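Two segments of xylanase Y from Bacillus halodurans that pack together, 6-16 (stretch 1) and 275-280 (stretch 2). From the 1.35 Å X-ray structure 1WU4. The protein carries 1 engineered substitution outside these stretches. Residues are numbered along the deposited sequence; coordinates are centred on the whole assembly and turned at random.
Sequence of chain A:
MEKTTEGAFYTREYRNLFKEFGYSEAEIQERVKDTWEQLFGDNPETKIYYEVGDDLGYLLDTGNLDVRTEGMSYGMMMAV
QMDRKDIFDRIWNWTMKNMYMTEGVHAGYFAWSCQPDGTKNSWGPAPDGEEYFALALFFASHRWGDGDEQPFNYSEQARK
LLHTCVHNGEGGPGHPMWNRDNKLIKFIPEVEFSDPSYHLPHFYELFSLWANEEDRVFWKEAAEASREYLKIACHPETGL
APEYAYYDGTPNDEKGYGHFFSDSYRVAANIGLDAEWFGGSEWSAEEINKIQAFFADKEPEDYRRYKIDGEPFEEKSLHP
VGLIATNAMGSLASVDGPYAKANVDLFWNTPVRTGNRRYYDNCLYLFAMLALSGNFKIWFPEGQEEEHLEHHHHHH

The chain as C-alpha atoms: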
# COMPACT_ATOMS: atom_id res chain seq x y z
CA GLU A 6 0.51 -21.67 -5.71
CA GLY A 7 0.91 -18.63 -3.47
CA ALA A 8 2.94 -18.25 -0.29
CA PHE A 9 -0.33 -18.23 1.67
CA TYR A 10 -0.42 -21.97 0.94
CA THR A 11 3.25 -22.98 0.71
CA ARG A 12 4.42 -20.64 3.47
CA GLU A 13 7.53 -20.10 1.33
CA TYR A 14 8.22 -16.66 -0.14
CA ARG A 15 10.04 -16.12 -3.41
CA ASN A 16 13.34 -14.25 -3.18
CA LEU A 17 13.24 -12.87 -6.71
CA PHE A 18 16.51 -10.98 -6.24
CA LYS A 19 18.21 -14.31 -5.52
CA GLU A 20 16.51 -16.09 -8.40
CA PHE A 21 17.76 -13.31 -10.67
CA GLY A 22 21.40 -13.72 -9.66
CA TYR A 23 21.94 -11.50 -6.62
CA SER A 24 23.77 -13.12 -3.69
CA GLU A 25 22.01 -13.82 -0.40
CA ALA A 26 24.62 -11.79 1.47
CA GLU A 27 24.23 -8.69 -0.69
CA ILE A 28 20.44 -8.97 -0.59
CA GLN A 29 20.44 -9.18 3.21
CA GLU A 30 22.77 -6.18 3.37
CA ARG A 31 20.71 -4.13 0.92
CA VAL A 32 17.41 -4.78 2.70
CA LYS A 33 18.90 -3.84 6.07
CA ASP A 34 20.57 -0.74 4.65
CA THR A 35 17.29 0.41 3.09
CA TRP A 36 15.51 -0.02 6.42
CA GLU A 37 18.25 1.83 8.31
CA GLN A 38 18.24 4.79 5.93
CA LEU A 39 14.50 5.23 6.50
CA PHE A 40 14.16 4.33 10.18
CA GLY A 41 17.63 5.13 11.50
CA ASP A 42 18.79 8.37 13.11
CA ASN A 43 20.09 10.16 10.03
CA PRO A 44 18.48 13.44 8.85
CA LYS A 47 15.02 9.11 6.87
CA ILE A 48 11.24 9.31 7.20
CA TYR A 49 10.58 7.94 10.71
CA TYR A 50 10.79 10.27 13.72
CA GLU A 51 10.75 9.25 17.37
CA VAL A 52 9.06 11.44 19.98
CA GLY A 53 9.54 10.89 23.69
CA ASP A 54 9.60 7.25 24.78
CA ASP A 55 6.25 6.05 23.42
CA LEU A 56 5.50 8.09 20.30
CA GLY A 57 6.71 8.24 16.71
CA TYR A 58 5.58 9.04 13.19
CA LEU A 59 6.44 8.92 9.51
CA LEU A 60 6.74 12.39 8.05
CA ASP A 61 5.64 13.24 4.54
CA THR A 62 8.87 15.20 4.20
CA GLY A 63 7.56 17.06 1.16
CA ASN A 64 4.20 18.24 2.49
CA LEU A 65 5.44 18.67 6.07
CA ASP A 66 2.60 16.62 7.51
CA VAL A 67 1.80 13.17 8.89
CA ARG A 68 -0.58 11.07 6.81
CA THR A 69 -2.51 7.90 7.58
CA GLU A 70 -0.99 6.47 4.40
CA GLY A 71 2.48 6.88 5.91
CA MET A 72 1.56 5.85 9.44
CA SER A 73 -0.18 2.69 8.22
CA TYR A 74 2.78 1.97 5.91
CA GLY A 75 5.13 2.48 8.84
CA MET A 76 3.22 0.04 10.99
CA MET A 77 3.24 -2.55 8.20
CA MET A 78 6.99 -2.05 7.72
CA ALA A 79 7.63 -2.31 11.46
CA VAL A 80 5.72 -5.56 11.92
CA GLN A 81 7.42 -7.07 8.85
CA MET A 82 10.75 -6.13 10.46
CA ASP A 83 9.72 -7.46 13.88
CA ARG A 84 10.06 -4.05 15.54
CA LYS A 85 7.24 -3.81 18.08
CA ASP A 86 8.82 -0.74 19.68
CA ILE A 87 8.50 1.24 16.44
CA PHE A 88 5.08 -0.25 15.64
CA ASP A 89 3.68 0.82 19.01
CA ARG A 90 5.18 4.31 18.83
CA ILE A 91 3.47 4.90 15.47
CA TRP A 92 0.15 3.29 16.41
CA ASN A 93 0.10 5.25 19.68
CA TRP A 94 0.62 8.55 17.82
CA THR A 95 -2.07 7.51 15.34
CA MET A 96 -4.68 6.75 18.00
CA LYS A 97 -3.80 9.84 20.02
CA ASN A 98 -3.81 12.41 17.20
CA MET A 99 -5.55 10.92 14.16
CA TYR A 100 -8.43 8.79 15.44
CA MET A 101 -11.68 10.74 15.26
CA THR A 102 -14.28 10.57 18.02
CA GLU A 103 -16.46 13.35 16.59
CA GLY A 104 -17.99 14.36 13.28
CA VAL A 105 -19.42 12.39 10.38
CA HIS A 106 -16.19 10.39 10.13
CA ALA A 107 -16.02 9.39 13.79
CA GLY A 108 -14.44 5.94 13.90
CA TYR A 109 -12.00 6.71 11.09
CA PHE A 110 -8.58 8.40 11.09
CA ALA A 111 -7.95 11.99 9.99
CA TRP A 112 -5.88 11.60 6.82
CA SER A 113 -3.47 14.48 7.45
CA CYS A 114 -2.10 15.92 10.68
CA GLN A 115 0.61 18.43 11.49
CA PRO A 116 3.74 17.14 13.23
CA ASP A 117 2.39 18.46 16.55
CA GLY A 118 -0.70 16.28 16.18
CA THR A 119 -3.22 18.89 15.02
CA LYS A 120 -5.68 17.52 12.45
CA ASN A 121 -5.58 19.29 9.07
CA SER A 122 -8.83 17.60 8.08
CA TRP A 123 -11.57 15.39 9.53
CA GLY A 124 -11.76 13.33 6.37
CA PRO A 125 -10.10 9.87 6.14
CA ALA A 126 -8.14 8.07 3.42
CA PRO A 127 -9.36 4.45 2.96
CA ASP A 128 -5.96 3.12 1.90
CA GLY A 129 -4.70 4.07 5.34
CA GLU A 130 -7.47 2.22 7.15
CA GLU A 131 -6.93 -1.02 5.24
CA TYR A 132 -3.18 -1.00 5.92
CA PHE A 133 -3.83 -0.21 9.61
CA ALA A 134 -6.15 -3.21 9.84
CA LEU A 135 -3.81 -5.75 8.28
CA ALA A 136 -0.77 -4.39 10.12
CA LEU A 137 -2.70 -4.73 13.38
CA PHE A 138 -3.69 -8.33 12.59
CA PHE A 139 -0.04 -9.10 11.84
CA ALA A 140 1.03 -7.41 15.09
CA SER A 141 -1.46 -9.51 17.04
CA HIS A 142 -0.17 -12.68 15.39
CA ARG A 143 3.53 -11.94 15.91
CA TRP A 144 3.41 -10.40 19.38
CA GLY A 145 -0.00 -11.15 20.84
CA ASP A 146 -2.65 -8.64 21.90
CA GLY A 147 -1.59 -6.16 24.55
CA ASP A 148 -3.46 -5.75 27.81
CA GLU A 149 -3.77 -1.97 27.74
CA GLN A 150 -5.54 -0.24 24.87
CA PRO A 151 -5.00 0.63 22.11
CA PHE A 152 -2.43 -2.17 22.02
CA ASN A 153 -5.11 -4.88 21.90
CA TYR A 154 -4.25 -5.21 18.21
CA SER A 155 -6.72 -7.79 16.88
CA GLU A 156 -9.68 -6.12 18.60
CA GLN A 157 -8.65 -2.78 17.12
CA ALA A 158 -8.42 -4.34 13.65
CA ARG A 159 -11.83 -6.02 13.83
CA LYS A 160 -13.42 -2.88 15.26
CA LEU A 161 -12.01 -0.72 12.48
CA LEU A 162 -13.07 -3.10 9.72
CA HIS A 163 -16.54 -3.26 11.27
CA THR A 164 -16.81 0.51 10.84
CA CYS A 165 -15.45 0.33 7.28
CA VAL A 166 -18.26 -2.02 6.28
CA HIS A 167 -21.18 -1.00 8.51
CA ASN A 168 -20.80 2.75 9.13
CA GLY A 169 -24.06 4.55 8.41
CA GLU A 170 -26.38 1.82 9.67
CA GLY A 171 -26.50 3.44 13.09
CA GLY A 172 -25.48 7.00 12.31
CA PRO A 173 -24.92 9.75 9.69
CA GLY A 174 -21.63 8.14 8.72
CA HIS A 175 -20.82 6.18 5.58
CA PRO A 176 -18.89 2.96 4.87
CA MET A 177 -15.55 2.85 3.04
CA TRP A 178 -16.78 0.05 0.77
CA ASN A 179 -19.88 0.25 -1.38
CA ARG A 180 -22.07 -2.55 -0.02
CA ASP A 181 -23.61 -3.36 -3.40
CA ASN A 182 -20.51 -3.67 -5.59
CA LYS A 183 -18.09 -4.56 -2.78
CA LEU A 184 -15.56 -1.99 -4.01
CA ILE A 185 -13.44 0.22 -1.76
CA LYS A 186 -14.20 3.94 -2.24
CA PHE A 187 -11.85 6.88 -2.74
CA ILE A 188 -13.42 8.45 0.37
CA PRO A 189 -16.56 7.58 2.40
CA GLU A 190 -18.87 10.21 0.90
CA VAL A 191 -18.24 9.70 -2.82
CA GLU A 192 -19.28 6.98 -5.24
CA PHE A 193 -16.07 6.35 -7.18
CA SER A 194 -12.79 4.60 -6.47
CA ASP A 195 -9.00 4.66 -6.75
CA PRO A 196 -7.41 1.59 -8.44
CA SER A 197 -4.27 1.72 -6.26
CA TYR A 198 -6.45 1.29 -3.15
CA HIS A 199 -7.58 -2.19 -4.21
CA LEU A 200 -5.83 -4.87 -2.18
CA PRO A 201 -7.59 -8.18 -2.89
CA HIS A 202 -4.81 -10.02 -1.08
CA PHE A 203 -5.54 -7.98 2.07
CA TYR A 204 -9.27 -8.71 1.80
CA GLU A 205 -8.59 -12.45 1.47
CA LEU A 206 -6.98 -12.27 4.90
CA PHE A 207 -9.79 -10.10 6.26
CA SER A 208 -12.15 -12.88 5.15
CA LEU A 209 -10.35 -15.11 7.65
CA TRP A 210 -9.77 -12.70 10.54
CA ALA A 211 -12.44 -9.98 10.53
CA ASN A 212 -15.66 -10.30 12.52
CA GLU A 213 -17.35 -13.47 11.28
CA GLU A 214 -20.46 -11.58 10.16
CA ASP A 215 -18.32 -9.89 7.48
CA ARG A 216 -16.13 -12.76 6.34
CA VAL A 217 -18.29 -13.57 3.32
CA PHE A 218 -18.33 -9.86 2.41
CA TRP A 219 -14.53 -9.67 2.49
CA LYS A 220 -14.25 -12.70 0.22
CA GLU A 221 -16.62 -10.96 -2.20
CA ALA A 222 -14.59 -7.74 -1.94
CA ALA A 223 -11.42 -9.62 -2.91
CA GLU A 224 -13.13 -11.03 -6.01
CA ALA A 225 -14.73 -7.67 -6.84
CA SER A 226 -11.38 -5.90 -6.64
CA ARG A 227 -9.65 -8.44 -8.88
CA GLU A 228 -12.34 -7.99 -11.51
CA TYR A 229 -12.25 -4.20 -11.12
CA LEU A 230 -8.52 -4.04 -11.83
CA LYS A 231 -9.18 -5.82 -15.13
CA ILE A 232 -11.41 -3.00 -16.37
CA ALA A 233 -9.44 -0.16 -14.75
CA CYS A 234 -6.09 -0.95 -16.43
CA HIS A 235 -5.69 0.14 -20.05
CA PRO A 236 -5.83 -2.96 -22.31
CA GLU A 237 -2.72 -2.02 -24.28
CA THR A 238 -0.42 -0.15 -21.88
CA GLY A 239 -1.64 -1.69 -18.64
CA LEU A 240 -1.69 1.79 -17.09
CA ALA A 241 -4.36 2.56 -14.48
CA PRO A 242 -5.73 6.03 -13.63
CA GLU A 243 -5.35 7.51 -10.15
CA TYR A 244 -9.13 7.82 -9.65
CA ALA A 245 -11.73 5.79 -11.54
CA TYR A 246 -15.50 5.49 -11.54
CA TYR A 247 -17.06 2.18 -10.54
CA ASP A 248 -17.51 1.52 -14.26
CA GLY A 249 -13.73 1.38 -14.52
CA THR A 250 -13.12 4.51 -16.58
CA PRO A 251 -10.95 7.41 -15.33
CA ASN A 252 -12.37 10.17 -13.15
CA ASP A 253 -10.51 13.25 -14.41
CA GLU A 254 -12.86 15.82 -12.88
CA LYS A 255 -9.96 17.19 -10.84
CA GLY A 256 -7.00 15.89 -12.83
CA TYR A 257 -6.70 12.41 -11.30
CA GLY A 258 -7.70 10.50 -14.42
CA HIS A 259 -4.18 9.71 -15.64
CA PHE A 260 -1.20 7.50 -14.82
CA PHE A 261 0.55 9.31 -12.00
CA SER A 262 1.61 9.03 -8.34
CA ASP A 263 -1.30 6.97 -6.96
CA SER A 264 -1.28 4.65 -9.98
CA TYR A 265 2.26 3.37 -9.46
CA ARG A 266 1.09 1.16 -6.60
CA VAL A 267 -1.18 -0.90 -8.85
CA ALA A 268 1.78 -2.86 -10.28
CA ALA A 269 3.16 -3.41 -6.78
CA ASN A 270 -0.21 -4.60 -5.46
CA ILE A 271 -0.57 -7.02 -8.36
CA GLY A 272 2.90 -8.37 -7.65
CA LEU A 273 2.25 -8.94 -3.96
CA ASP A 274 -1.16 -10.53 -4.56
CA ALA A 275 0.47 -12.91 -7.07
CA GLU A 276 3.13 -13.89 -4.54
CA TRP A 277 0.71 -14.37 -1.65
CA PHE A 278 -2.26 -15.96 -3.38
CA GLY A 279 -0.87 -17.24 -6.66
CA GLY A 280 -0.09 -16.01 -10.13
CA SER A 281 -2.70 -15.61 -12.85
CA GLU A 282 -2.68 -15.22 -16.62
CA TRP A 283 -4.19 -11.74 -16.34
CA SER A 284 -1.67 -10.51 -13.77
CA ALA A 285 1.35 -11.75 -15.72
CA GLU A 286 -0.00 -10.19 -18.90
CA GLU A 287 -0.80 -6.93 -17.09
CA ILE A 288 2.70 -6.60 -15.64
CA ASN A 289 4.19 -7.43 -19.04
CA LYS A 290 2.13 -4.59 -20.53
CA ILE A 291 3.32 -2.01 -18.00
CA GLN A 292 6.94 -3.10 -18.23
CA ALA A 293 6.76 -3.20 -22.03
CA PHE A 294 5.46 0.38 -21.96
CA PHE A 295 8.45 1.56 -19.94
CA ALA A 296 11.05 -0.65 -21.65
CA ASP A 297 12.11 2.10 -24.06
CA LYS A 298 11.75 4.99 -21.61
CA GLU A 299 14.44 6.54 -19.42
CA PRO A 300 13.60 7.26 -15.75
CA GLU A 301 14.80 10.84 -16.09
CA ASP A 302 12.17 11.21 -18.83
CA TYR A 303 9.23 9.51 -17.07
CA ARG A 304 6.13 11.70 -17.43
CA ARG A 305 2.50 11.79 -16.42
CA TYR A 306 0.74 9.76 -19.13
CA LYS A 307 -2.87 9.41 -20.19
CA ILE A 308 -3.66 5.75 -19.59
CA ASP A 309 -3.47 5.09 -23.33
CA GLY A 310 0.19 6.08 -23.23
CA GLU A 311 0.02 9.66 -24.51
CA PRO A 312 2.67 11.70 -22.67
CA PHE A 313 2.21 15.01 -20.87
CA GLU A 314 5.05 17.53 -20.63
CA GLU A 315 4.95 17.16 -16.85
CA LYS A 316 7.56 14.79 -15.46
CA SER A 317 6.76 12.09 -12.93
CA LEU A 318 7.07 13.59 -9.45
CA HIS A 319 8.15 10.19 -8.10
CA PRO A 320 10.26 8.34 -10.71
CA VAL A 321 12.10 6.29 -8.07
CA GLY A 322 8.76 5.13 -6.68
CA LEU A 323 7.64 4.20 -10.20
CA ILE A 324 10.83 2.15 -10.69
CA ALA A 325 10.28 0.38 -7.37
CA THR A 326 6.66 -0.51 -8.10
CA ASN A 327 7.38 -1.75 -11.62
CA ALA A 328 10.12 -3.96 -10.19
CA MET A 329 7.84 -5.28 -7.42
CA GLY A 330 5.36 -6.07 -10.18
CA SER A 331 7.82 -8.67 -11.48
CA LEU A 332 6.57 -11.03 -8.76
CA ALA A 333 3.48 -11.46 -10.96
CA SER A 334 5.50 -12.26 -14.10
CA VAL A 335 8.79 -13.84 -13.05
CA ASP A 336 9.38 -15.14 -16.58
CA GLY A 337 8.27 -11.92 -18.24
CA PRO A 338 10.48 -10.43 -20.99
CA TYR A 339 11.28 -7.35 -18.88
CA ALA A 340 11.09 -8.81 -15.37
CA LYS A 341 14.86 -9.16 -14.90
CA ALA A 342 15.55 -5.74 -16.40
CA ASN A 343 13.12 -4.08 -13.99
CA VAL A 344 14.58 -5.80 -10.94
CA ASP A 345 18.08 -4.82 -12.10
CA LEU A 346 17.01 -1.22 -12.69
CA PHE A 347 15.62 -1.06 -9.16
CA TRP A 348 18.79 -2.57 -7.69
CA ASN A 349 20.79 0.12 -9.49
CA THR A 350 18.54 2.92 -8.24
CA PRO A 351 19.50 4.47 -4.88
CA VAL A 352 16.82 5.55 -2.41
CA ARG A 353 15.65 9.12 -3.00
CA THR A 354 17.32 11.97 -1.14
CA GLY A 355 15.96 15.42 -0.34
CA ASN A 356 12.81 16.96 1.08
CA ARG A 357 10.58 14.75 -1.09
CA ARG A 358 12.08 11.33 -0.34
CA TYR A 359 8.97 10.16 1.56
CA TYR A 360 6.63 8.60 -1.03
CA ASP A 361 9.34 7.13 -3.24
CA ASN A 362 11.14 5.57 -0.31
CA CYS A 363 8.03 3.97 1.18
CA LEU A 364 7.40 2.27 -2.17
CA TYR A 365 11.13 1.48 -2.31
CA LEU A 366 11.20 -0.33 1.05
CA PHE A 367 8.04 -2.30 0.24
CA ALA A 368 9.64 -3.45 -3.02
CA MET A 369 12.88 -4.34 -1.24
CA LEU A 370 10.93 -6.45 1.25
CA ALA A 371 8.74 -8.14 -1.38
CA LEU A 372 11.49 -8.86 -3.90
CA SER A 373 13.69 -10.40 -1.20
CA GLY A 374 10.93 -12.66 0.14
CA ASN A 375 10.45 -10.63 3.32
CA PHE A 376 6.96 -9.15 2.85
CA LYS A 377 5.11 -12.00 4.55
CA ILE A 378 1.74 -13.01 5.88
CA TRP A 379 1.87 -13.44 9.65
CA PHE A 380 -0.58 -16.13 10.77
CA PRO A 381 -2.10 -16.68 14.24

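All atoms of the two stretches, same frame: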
# COMPACT_ATOMS: atom_id res chain seq x y z
N GLU A 6 1.35 -22.05 -6.88
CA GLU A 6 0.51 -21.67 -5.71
C GLU A 6 1.19 -20.58 -4.89
O GLU A 6 2.41 -20.50 -4.82
CB GLU A 6 0.23 -22.90 -4.84
CG GLU A 6 1.47 -23.65 -4.40
CD GLU A 6 1.14 -24.93 -3.65
OE1 GLU A 6 0.44 -24.86 -2.62
OE2 GLU A 6 1.59 -26.01 -4.09
N GLY A 7 0.38 -19.73 -4.26
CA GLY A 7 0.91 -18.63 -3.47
C GLY A 7 1.52 -19.00 -2.14
O GLY A 7 1.33 -20.11 -1.62
N ALA A 8 2.27 -18.06 -1.57
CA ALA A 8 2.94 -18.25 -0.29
C ALA A 8 1.94 -18.50 0.84
O ALA A 8 2.28 -19.10 1.85
CB ALA A 8 3.79 -17.03 0.03
N PHE A 9 0.71 -18.02 0.66
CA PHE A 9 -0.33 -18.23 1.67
C PHE A 9 -0.48 -19.73 1.93
O PHE A 9 -0.74 -20.16 3.05
CB PHE A 9 -1.66 -17.67 1.17
CG PHE A 9 -2.85 -18.04 2.02
CD1 PHE A 9 -3.16 -17.32 3.17
CD2 PHE A 9 -3.67 -19.11 1.66
CE1 PHE A 9 -4.26 -17.66 3.95
CE2 PHE A 9 -4.77 -19.46 2.43
CZ PHE A 9 -5.07 -18.73 3.58
N TYR A 10 -0.30 -20.52 0.87
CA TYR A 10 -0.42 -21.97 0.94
C TYR A 10 0.88 -22.70 1.25
O TYR A 10 0.93 -23.56 2.12
CB TYR A 10 -0.99 -22.49 -0.38
CG TYR A 10 -2.30 -21.86 -0.78
CD1 TYR A 10 -3.49 -22.24 -0.18
CD2 TYR A 10 -2.34 -20.86 -1.76
CE1 TYR A 10 -4.70 -21.64 -0.53
CE2 TYR A 10 -3.55 -20.25 -2.11
CZ TYR A 10 -4.72 -20.65 -1.50
OH TYR A 10 -5.91 -20.05 -1.85
N THR A 11 1.94 -22.34 0.53
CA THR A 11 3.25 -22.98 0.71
C THR A 11 4.03 -22.49 1.92
O THR A 11 4.89 -23.20 2.44
CB THR A 11 4.14 -22.77 -0.52
OG1 THR A 11 4.48 -21.38 -0.61
CG2 THR A 11 3.41 -23.18 -1.79
N ARG A 12 3.74 -21.26 2.34
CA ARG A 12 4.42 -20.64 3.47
C ARG A 12 5.89 -20.38 3.13
O ARG A 12 6.72 -20.18 4.01
CB ARG A 12 4.30 -21.52 4.73
CG ARG A 12 2.86 -21.80 5.15
CD ARG A 12 2.03 -20.51 5.20
NE ARG A 12 0.63 -20.75 5.55
CZ ARG A 12 0.20 -21.00 6.78
NH1 ARG A 12 1.06 -21.03 7.79
NH2 ARG A 12 -1.09 -21.21 7.00
N GLU A 13 6.19 -20.38 1.83
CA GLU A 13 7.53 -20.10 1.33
C GLU A 13 7.43 -18.90 0.40
O GLU A 13 6.61 -18.89 -0.53
CB GLU A 13 8.10 -21.31 0.58
CG GLU A 13 8.52 -22.45 1.50
CD GLU A 13 9.24 -23.56 0.76
OE1 GLU A 13 9.71 -24.51 1.43
OE2 GLU A 13 9.35 -23.49 -0.48
N TYR A 14 8.25 -17.88 0.65
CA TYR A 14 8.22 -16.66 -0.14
C TYR A 14 9.37 -16.59 -1.13
O TYR A 14 10.52 -16.87 -0.80
CB TYR A 14 8.25 -15.45 0.81
CG TYR A 14 7.05 -15.42 1.72
CD1 TYR A 14 5.93 -14.65 1.40
CD2 TYR A 14 7.00 -16.22 2.86
CE1 TYR A 14 4.79 -14.69 2.19
CE2 TYR A 14 5.86 -16.27 3.65
CZ TYR A 14 4.76 -15.50 3.31
OH TYR A 14 3.62 -15.55 4.08
N ARG A 15 9.04 -16.21 -2.36
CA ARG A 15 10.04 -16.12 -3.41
C ARG A 15 11.00 -14.96 -3.20
O ARG A 15 10.59 -13.83 -2.94
CB ARG A 15 9.35 -15.96 -4.77
CG ARG A 15 10.32 -15.99 -5.95
CD ARG A 15 9.63 -15.56 -7.24
NE ARG A 15 8.46 -16.38 -7.55
CZ ARG A 15 8.52 -17.61 -8.04
NH1 ARG A 15 9.69 -18.19 -8.28
NH2 ARG A 15 7.39 -18.27 -8.28
N ASN A 16 12.29 -15.26 -3.30
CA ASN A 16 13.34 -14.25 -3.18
C ASN A 16 13.71 -14.03 -4.64
O ASN A 16 14.60 -14.69 -5.18
CB ASN A 16 14.54 -14.79 -2.41
CG ASN A 16 15.61 -13.73 -2.19
OD1 ASN A 16 15.69 -12.75 -2.93
ND2 ASN A 16 16.44 -13.93 -1.18
N ALA A 275 0.03 -11.72 -6.34
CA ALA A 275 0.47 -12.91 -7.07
C ALA A 275 1.34 -13.78 -6.18
O ALA A 275 1.21 -15.00 -6.17
CB ALA A 275 1.23 -12.50 -8.32
N GLU A 276 2.24 -13.15 -5.43
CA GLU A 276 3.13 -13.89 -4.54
C GLU A 276 2.38 -14.56 -3.40
O GLU A 276 2.62 -15.73 -3.10
CB GLU A 276 4.20 -12.96 -3.97
CG GLU A 276 5.18 -13.64 -3.01
CD GLU A 276 5.80 -14.90 -3.58
OE1 GLU A 276 5.97 -14.98 -4.81
OE2 GLU A 276 6.13 -15.81 -2.78
N TRP A 277 1.48 -13.83 -2.77
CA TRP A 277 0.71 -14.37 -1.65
C TRP A 277 -0.36 -15.38 -2.02
O TRP A 277 -0.45 -16.45 -1.42
CB TRP A 277 0.04 -13.23 -0.87
CG TRP A 277 0.96 -12.44 0.03
CD1 TRP A 277 2.32 -12.56 0.13
CD2 TRP A 277 0.57 -11.41 0.94
NE1 TRP A 277 2.80 -11.66 1.06
CE2 TRP A 277 1.75 -10.94 1.57
CE3 TRP A 277 -0.66 -10.84 1.29
CZ2 TRP A 277 1.73 -9.92 2.53
CZ3 TRP A 277 -0.68 -9.82 2.24
CH2 TRP A 277 0.51 -9.37 2.85
N PHE A 278 -1.18 -15.06 -3.02
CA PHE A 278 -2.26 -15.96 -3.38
C PHE A 278 -2.18 -16.68 -4.72
O PHE A 278 -3.13 -17.35 -5.13
CB PHE A 278 -3.59 -15.20 -3.24
CG PHE A 278 -3.95 -14.94 -1.81
CD1 PHE A 278 -4.52 -15.94 -1.03
CD2 PHE A 278 -3.64 -13.72 -1.22
CE1 PHE A 278 -4.77 -15.74 0.32
CE2 PHE A 278 -3.88 -13.51 0.14
CZ PHE A 278 -4.44 -14.52 0.91
N GLY A 279 -1.05 -16.55 -5.40
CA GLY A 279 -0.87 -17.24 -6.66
C GLY A 279 -0.91 -16.37 -7.90
O GLY A 279 -1.64 -15.38 -7.97
N GLY A 280 -0.12 -16.76 -8.90
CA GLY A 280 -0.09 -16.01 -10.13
C GLY A 280 -1.36 -16.25 -10.93
O GLY A 280 -2.17 -17.11 -10.59
O HOH W 1 1.45 -18.97 -8.27
O HOH W 2 -2.28 -20.18 -5.20
O HOH W 3 -5.49 -18.23 -3.87
O HOH W 4 6.73 -18.30 -3.64
O HOH W 5 6.39 -14.52 -7.38
O HOH W 6 5.26 -17.36 -6.19

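The start of a short helix docks onto the end of another helix, and the contact is held by backbone hydrogen bonds, one carboxylate and two aromatic pairs. Stretch 2 brings the last turn of its helix, residues 275-278. Stretch 1 brings the helical turn 8-11, with Gly 7 at its N-cap position. The first amides of a helix have no partner within their own helix, and the last carbonyls of a helix likewise lack one. Here the two sets satisfy each other. Ala 8 N donates to Glu 276 O at 2.8 Å, and Phe 9 N donates to Trp 277 O at 2.9 Å. Both bonds are nearly straight.

The CA atoms come nearest at Gly 7 and Gly 279, 3.9 Å apart. Gly 7 CA also makes a CA-H...O contact with Trp 277 O at 3.3 Å. A CB on Gly 7 would point into stretch 2 and clash with Trp 277 O, Gly 279 N and Phe 278 CA. Gly 279 leaves the helix with positive phi. Its backbone angles call for glycine by themselves, because a CB would jam against the preceding carbonyl.

Glu 276 ties down the later part of stretch 1. Its OE2 accepts a hydrogen bond from Arg 15 N at 3.0 Å. Its OE1 lies 4.0 Å from Arg 15 NE, a long salt bridge. Two waters reinforce this pairing of opposite charges. Water 5 links Arg 15 NE to Glu 276 OE1, and water 6 links Arg 15 NH2 to the same oxygen. Water 4 donates to both Glu 13 O and Glu 276 OE2.

Two pairs of aromatic side chains also meet. Phe 9 CG lies 3.4 Å from Phe 278 CE1, which sits over one face of the Phe 9 ring. The two rings meet obliquely, with planes at 31° and centroids 4.9 Å apart. Tyr 14 reaches Trp 277, with Tyr 14 CE1 3.9 Å from Trp 277 CD1. The Tyr 14 ring and the five-membered ring of Trp 277 meet obliquely, with planes at 81°. Trp 277 NE1 is hydrogen-bonded elsewhere in the structure.

Two waters also join Phe 278 O to stretch 1. Phe 278 O accepts from water 2, which in turn accepts from Gly 7 N. The same carbonyl accepts from water 3, which is hydrogen-bonded to Tyr 10 OH. The oxygen of water 3 is 2.8 Å from Tyr 10 OH.

Within stretch 1, Arg 12 NE donates to Phe 9 O at 2.9 Å, and Glu 13 N donates to Thr 11 OG1 at 3.1 Å. Both bonds lie where the chain turns out of the helix.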